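Local coordinates for protein nitrite oxidoreductase subunit C (Kuenenia stuttgartiensis, PDB 7B04) that binds a b-type heme and probably passes electrons within a nitrite oxidoreductase complex of an anammox bacterium, at residues K46-M54 against A70-Q78. Sequence-based numbering, arbitrary orientation.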
ATOM      1  N   LYS C  46      37.990 -47.905 -29.948  1.00 27.82           N
ATOM      2  CA  LYS C  46      38.349 -49.221 -30.461  1.00 30.53           C
ATOM      3  C   LYS C  46      37.593 -50.367 -29.799  1.00 26.77           C
ATOM      4  O   LYS C  46      37.281 -51.355 -30.473  1.00 27.90           O
ATOM      5  CB  LYS C  46      39.854 -49.450 -30.301  1.00 31.24           C
ATOM      6  CG  LYS C  46      40.716 -48.520 -31.143  1.00 32.36           C
ATOM      7  N   GLU C  47      37.273 -50.264 -28.511  1.00 30.40           N
ATOM      8  CA  GLU C  47      36.523 -51.320 -27.847  1.00 32.96           C
ATOM      9  C   GLU C  47      35.061 -51.254 -28.264  1.00 36.05           C
ATOM     10  O   GLU C  47      34.458 -50.178 -28.302  1.00 37.37           O
ATOM     11  CB  GLU C  47      36.655 -51.219 -26.327  1.00 36.91           C
ATOM     12  CG  GLU C  47      36.152 -52.458 -25.596  1.00 40.72           C
ATOM     13  CD  GLU C  47      36.423 -52.412 -24.105  1.00 62.01           C
ATOM     14  OE1 GLU C  47      36.218 -53.445 -23.432  1.00 63.70           O
ATOM     15  OE2 GLU C  47      36.846 -51.347 -23.608  1.00 65.85           O
ATOM     16  N   VAL C  48      34.484 -52.417 -28.549  1.00 35.79           N
ATOM     17  CA  VAL C  48      33.138 -52.509 -29.100  1.00 35.27           C
ATOM     18  C   VAL C  48      32.173 -52.958 -28.014  1.00 33.58           C
ATOM     19  O   VAL C  48      32.482 -53.847 -27.211  1.00 39.09           O
ATOM     20  CB  VAL C  48      33.105 -53.478 -30.299  1.00 38.07           C
ATOM     21  CG1 VAL C  48      31.682 -53.661 -30.816  1.00 25.94           C
ATOM     22  CG2 VAL C  48      34.017 -52.975 -31.410  1.00 36.41           C
ATOM     23  N   LEU C  49      30.993 -52.343 -28.002  1.00 34.12           N
ATOM     24  CA  LEU C  49      29.920 -52.719 -27.095  1.00 26.85           C
ATOM     25  C   LEU C  49      29.053 -53.744 -27.814  1.00 32.12           C
ATOM     26  O   LEU C  49      28.443 -53.437 -28.845  1.00 34.56           O
ATOM     27  CB  LEU C  49      29.112 -51.488 -26.681  1.00 26.48           C
ATOM     28  CG  LEU C  49      28.117 -51.568 -25.517  1.00 25.98           C
ATOM     29  CD1 LEU C  49      26.781 -52.099 -25.985  1.00 30.28           C
ATOM     30  CD2 LEU C  49      28.657 -52.417 -24.379  1.00 28.25           C
ATOM     31  N   ASN C  50      29.001 -54.954 -27.273  1.00 27.35           N
ATOM     32  CA  ASN C  50      28.275 -56.055 -27.890  1.00 30.46           C
ATOM     33  C   ASN C  50      26.947 -56.250 -27.170  1.00 35.70           C
ATOM     34  O   ASN C  50      26.919 -56.425 -25.946  1.00 33.23           O
ATOM     35  CB  ASN C  50      29.109 -57.335 -27.842  1.00 29.80           C
ATOM     36  CG  ASN C  50      28.542 -58.437 -28.710  1.00 37.52           C
ATOM     37  OD1 ASN C  50      27.608 -58.221 -29.481  1.00 45.65           O
ATOM     38  ND2 ASN C  50      29.103 -59.634 -28.583  1.00 41.16           N
ATOM     39  N   VAL C  51      25.855 -56.225 -27.928  1.00 32.83           N
ATOM     40  CA  VAL C  51      24.525 -56.452 -27.376  1.00 27.62           C
ATOM     41  C   VAL C  51      24.275 -57.953 -27.427  1.00 29.70           C
ATOM     42  O   VAL C  51      24.100 -58.529 -28.505  1.00 26.45           O
ATOM     43  CB  VAL C  51      23.451 -55.679 -28.151  1.00 30.67           C
ATOM     44  CG1 VAL C  51      22.096 -55.891 -27.520  1.00 35.74           C
ATOM     45  CG2 VAL C  51      23.781 -54.211 -28.187  1.00 23.69           C
ATOM     46  N   LYS C  52      24.269 -58.589 -26.259  1.00 30.78           N
ATOM     47  CA  LYS C  52      24.121 -60.034 -26.177  1.00 29.44           C
ATOM     48  C   LYS C  52      22.663 -60.432 -26.358  1.00 31.20           C
ATOM     49  O   LYS C  52      21.768 -59.838 -25.748  1.00 34.63           O
ATOM     50  CB  LYS C  52      24.652 -60.543 -24.838  1.00 29.82           C
ATOM     51  CG  LYS C  52      24.658 -62.053 -24.717  1.00 37.56           C
ATOM     52  CD  LYS C  52      25.363 -62.497 -23.451  1.00 33.71           C
ATOM     53  CE  LYS C  52      25.205 -63.990 -23.229  1.00 42.19           C
ATOM     54  NZ  LYS C  52      25.898 -64.782 -24.282  1.00 46.69           N
ATOM     55  N   TYR C  53      22.423 -61.434 -27.200  1.00 28.28           N
ATOM     56  CA  TYR C  53      21.072 -61.942 -27.392  1.00 30.86           C
ATOM     57  C   TYR C  53      20.686 -62.890 -26.261  1.00 30.39           C
ATOM     58  O   TYR C  53      21.391 -63.868 -25.990  1.00 29.27           O
ATOM     59  CB  TYR C  53      20.954 -62.659 -28.733  1.00 30.92           C
ATOM     60  CG  TYR C  53      19.653 -63.404 -28.853  1.00 28.97           C
ATOM     61  CD1 TYR C  53      18.464 -62.722 -29.070  1.00 33.07           C
ATOM     62  CD2 TYR C  53      19.606 -64.783 -28.710  1.00 26.44           C
ATOM     63  CE1 TYR C  53      17.267 -63.397 -29.164  1.00 35.73           C
ATOM     64  CE2 TYR C  53      18.413 -65.464 -28.800  1.00 32.68           C
ATOM     65  CZ  TYR C  53      17.247 -64.767 -29.028  1.00 33.50           C
ATOM     66  OH  TYR C  53      16.055 -65.441 -29.119  1.00 31.59           O
ATOM     67  N   MET C  54      19.564 -62.599 -25.603  1.00 36.93           N
ATOM     68  CA  MET C  54      19.089 -63.415 -24.485  1.00 34.00           C
ATOM     69  C   MET C  54      17.605 -63.133 -24.279  1.00 36.32           C
ATOM     70  O   MET C  54      17.235 -61.982 -24.039  1.00 50.86           O
ATOM     71  CB  MET C  54      19.896 -63.143 -23.215  1.00 31.68           C
ATOM     72  CG  MET C  54      19.845 -61.716 -22.698  1.00 31.39           C
ATOM     73  SD  MET C  54      20.674 -61.527 -21.112  1.00 52.61           S
ATOM     74  CE  MET C  54      22.384 -61.643 -21.621  1.00 39.87           C
ATOM     75  N   ALA C  70      19.667 -60.554 -16.005  1.00 41.29           N
ATOM     76  CA  ALA C  70      19.988 -60.621 -17.427  1.00 30.02           C
ATOM     77  C   ALA C  70      21.335 -59.972 -17.734  1.00 30.63           C
ATOM     78  O   ALA C  70      22.196 -60.583 -18.379  1.00 29.44           O
ATOM     79  CB  ALA C  70      18.875 -59.965 -18.242  1.00 27.54           C
ATOM     80  N   PHE C  71      21.538 -58.730 -17.279  1.00 28.12           N
ATOM     81  CA  PHE C  71      22.766 -58.005 -17.598  1.00 29.99           C
ATOM     82  C   PHE C  71      24.002 -58.642 -16.981  1.00 32.85           C
ATOM     83  O   PHE C  71      25.113 -58.409 -17.470  1.00 31.39           O
ATOM     84  CB  PHE C  71      22.663 -56.551 -17.137  1.00 23.79           C
ATOM     85  CG  PHE C  71      21.836 -55.686 -18.040  1.00 33.85           C
ATOM     86  CD1 PHE C  71      22.377 -55.151 -19.197  1.00 34.30           C
ATOM     87  CD2 PHE C  71      20.516 -55.405 -17.729  1.00 36.81           C
ATOM     88  CE1 PHE C  71      21.615 -54.354 -20.030  1.00 28.41           C
ATOM     89  CE2 PHE C  71      19.751 -54.608 -18.557  1.00 31.11           C
ATOM     90  CZ  PHE C  71      20.301 -54.082 -19.708  1.00 27.34           C
ATOM     91  N   LYS C  72      23.834 -59.432 -15.919  1.00 31.64           N
ATOM     92  CA  LYS C  72      24.970 -60.102 -15.298  1.00 33.65           C
ATOM     93  C   LYS C  72      25.660 -61.046 -16.274  1.00 29.66           C
ATOM     94  O   LYS C  72      26.870 -61.277 -16.165  1.00 30.39           O
ATOM     95  CB  LYS C  72      24.501 -60.853 -14.053  1.00 34.12           C
ATOM     96  CG  LYS C  72      25.603 -61.463 -13.207  1.00 36.53           C
ATOM     97  CD  LYS C  72      25.166 -61.526 -11.751  1.00 51.01           C
ATOM     98  CE  LYS C  72      25.938 -62.578 -10.975  1.00 44.94           C
ATOM     99  NZ  LYS C  72      25.032 -63.647 -10.464  1.00 33.45           N
ATOM    100  N   ASN C  73      24.918 -61.583 -17.242  1.00 35.06           N
ATOM    101  CA  ASN C  73      25.489 -62.483 -18.232  1.00 34.78           C
ATOM    102  C   ASN C  73      26.050 -61.753 -19.443  1.00 37.80           C
ATOM    103  O   ASN C  73      26.648 -62.397 -20.312  1.00 42.12           O
ATOM    104  CB  ASN C  73      24.433 -63.496 -18.684  1.00 30.58           C
ATOM    105  CG  ASN C  73      23.817 -64.248 -17.523  1.00 44.62           C
ATOM    106  OD1 ASN C  73      23.001 -63.702 -16.781  1.00 50.45           O
ATOM    107  ND2 ASN C  73      24.205 -65.506 -17.358  1.00 49.11           N
ATOM    108  N   ALA C  74      25.861 -60.441 -19.531  1.00 31.73           N
ATOM    109  CA  ALA C  74      26.439 -59.653 -20.607  1.00 35.94           C
ATOM    110  C   ALA C  74      27.774 -59.069 -20.155  1.00 37.99           C
ATOM    111  O   ALA C  74      28.076 -58.997 -18.962  1.00 38.38           O
ATOM    112  CB  ALA C  74      25.486 -58.539 -21.039  1.00 32.48           C
ATOM    113  N   GLU C  75      28.572 -58.643 -21.128  1.00 31.32           N
ATOM    114  CA  GLU C  75      29.862 -58.015 -20.872  1.00 35.60           C
ATOM    115  C   GLU C  75      29.816 -56.569 -21.342  1.00 32.77           C
ATOM    116  O   GLU C  75      29.385 -56.288 -22.465  1.00 43.44           O
ATOM    117  CB  GLU C  75      31.000 -58.785 -21.547  1.00 43.95           C
ATOM    118  CG  GLU C  75      30.962 -60.285 -21.266  1.00 54.53           C
ATOM    119  CD  GLU C  75      31.371 -60.630 -19.840  1.00 66.24           C
ATOM    120  OE1 GLU C  75      30.621 -61.370 -19.167  1.00 65.17           O
ATOM    121  OE2 GLU C  75      32.439 -60.163 -19.391  1.00 64.68           O
ATOM    122  N   GLY C  76      30.256 -55.657 -20.478  1.00 19.76           N
ATOM    123  CA  GLY C  76      30.117 -54.238 -20.733  1.00 27.17           C
ATOM    124  C   GLY C  76      31.414 -53.491 -20.959  1.00 31.87           C
ATOM    125  O   GLY C  76      32.486 -53.940 -20.545  1.00 32.53           O
ATOM    126  N   VAL C  77      31.322 -52.347 -21.632  1.00 31.53           N
ATOM    127  CA  VAL C  77      32.470 -51.496 -21.919  1.00 27.64           C
ATOM    128  C   VAL C  77      32.550 -50.409 -20.858  1.00 26.77           C
ATOM    129  O   VAL C  77      31.524 -49.888 -20.403  1.00 30.68           O
ATOM    130  CB  VAL C  77      32.358 -50.884 -23.330  1.00 30.12           C
ATOM    131  CG1 VAL C  77      33.526 -49.949 -23.619  1.00 32.39           C
ATOM    132  CG2 VAL C  77      32.280 -51.980 -24.378  1.00 31.85           C
ATOM    133  N   GLN C  78      33.774 -50.065 -20.465  1.00 29.36           N
ATOM    134  CA  GLN C  78      34.025 -49.005 -19.497  1.00 29.60           C
ATOM    135  C   GLN C  78      34.329 -47.736 -20.280  1.00 30.35           C
ATOM    136  O   GLN C  78      35.401 -47.611 -20.883  1.00 39.06           O
ATOM    137  CB  GLN C  78      35.184 -49.379 -18.575  1.00 33.30           C
ATOM    138  CG  GLN C  78      35.362 -48.466 -17.375  1.00 36.10           C
ATOM    139  CD  GLN C  78      34.305 -48.688 -16.311  1.00 47.84           C
ATOM    140  OE1 GLN C  78      33.844 -47.743 -15.670  1.00 46.54           O
ATOM    141  NE2 GLN C  78      33.914 -49.943 -16.118  1.00 42.38           N
TER
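Strand 49-53 and the segment from Ala70 to Val77 run antiparallel, with the CA atoms of Leu49 and Val77 5.9 Å apart, yet they meet through side chains rather than as paired strands. In this ethylbenzene dehydrogenase-type heme domain the second segment leaves helix 64-71 through a turn and enters strand 77-80, which pairs antiparallel with strand 97-104, the parallel neighbour of strand 49-53. At one end Val77 is the hub: CG1 faces Glu47, while CG2 turns to Leu49 and the Val48 carbonyl. CG2 packs against Leu49 CD2 at 3.6 Å, an apolar match suited to two buried residues. Glu47, solvent-exposed and extended with CG anti to the backbone N (chi1 -167°), lays CG, CD and OE2 along the Val77 methyls, OE2 3.6 Å from CG1. In the middle, the long Lys52 chain runs past the turn, CD 3.4 Å from Asn73 O, with a looser contact to Ala74 beside it. At the other end Met54 reaches helix 64-71 and the type I turn Phe71-Ala74. A bend at chi3 (73°) brings CE to 4.0 Å from Asn73 CB. With an alanine here the SD and CE contacts go, which is likely to open a gap beside Ala70 and Ala74. The flexible, unbranched thioether can follow the surface of the turn, Met54 SD resting 3.7 Å from Ala70 CB.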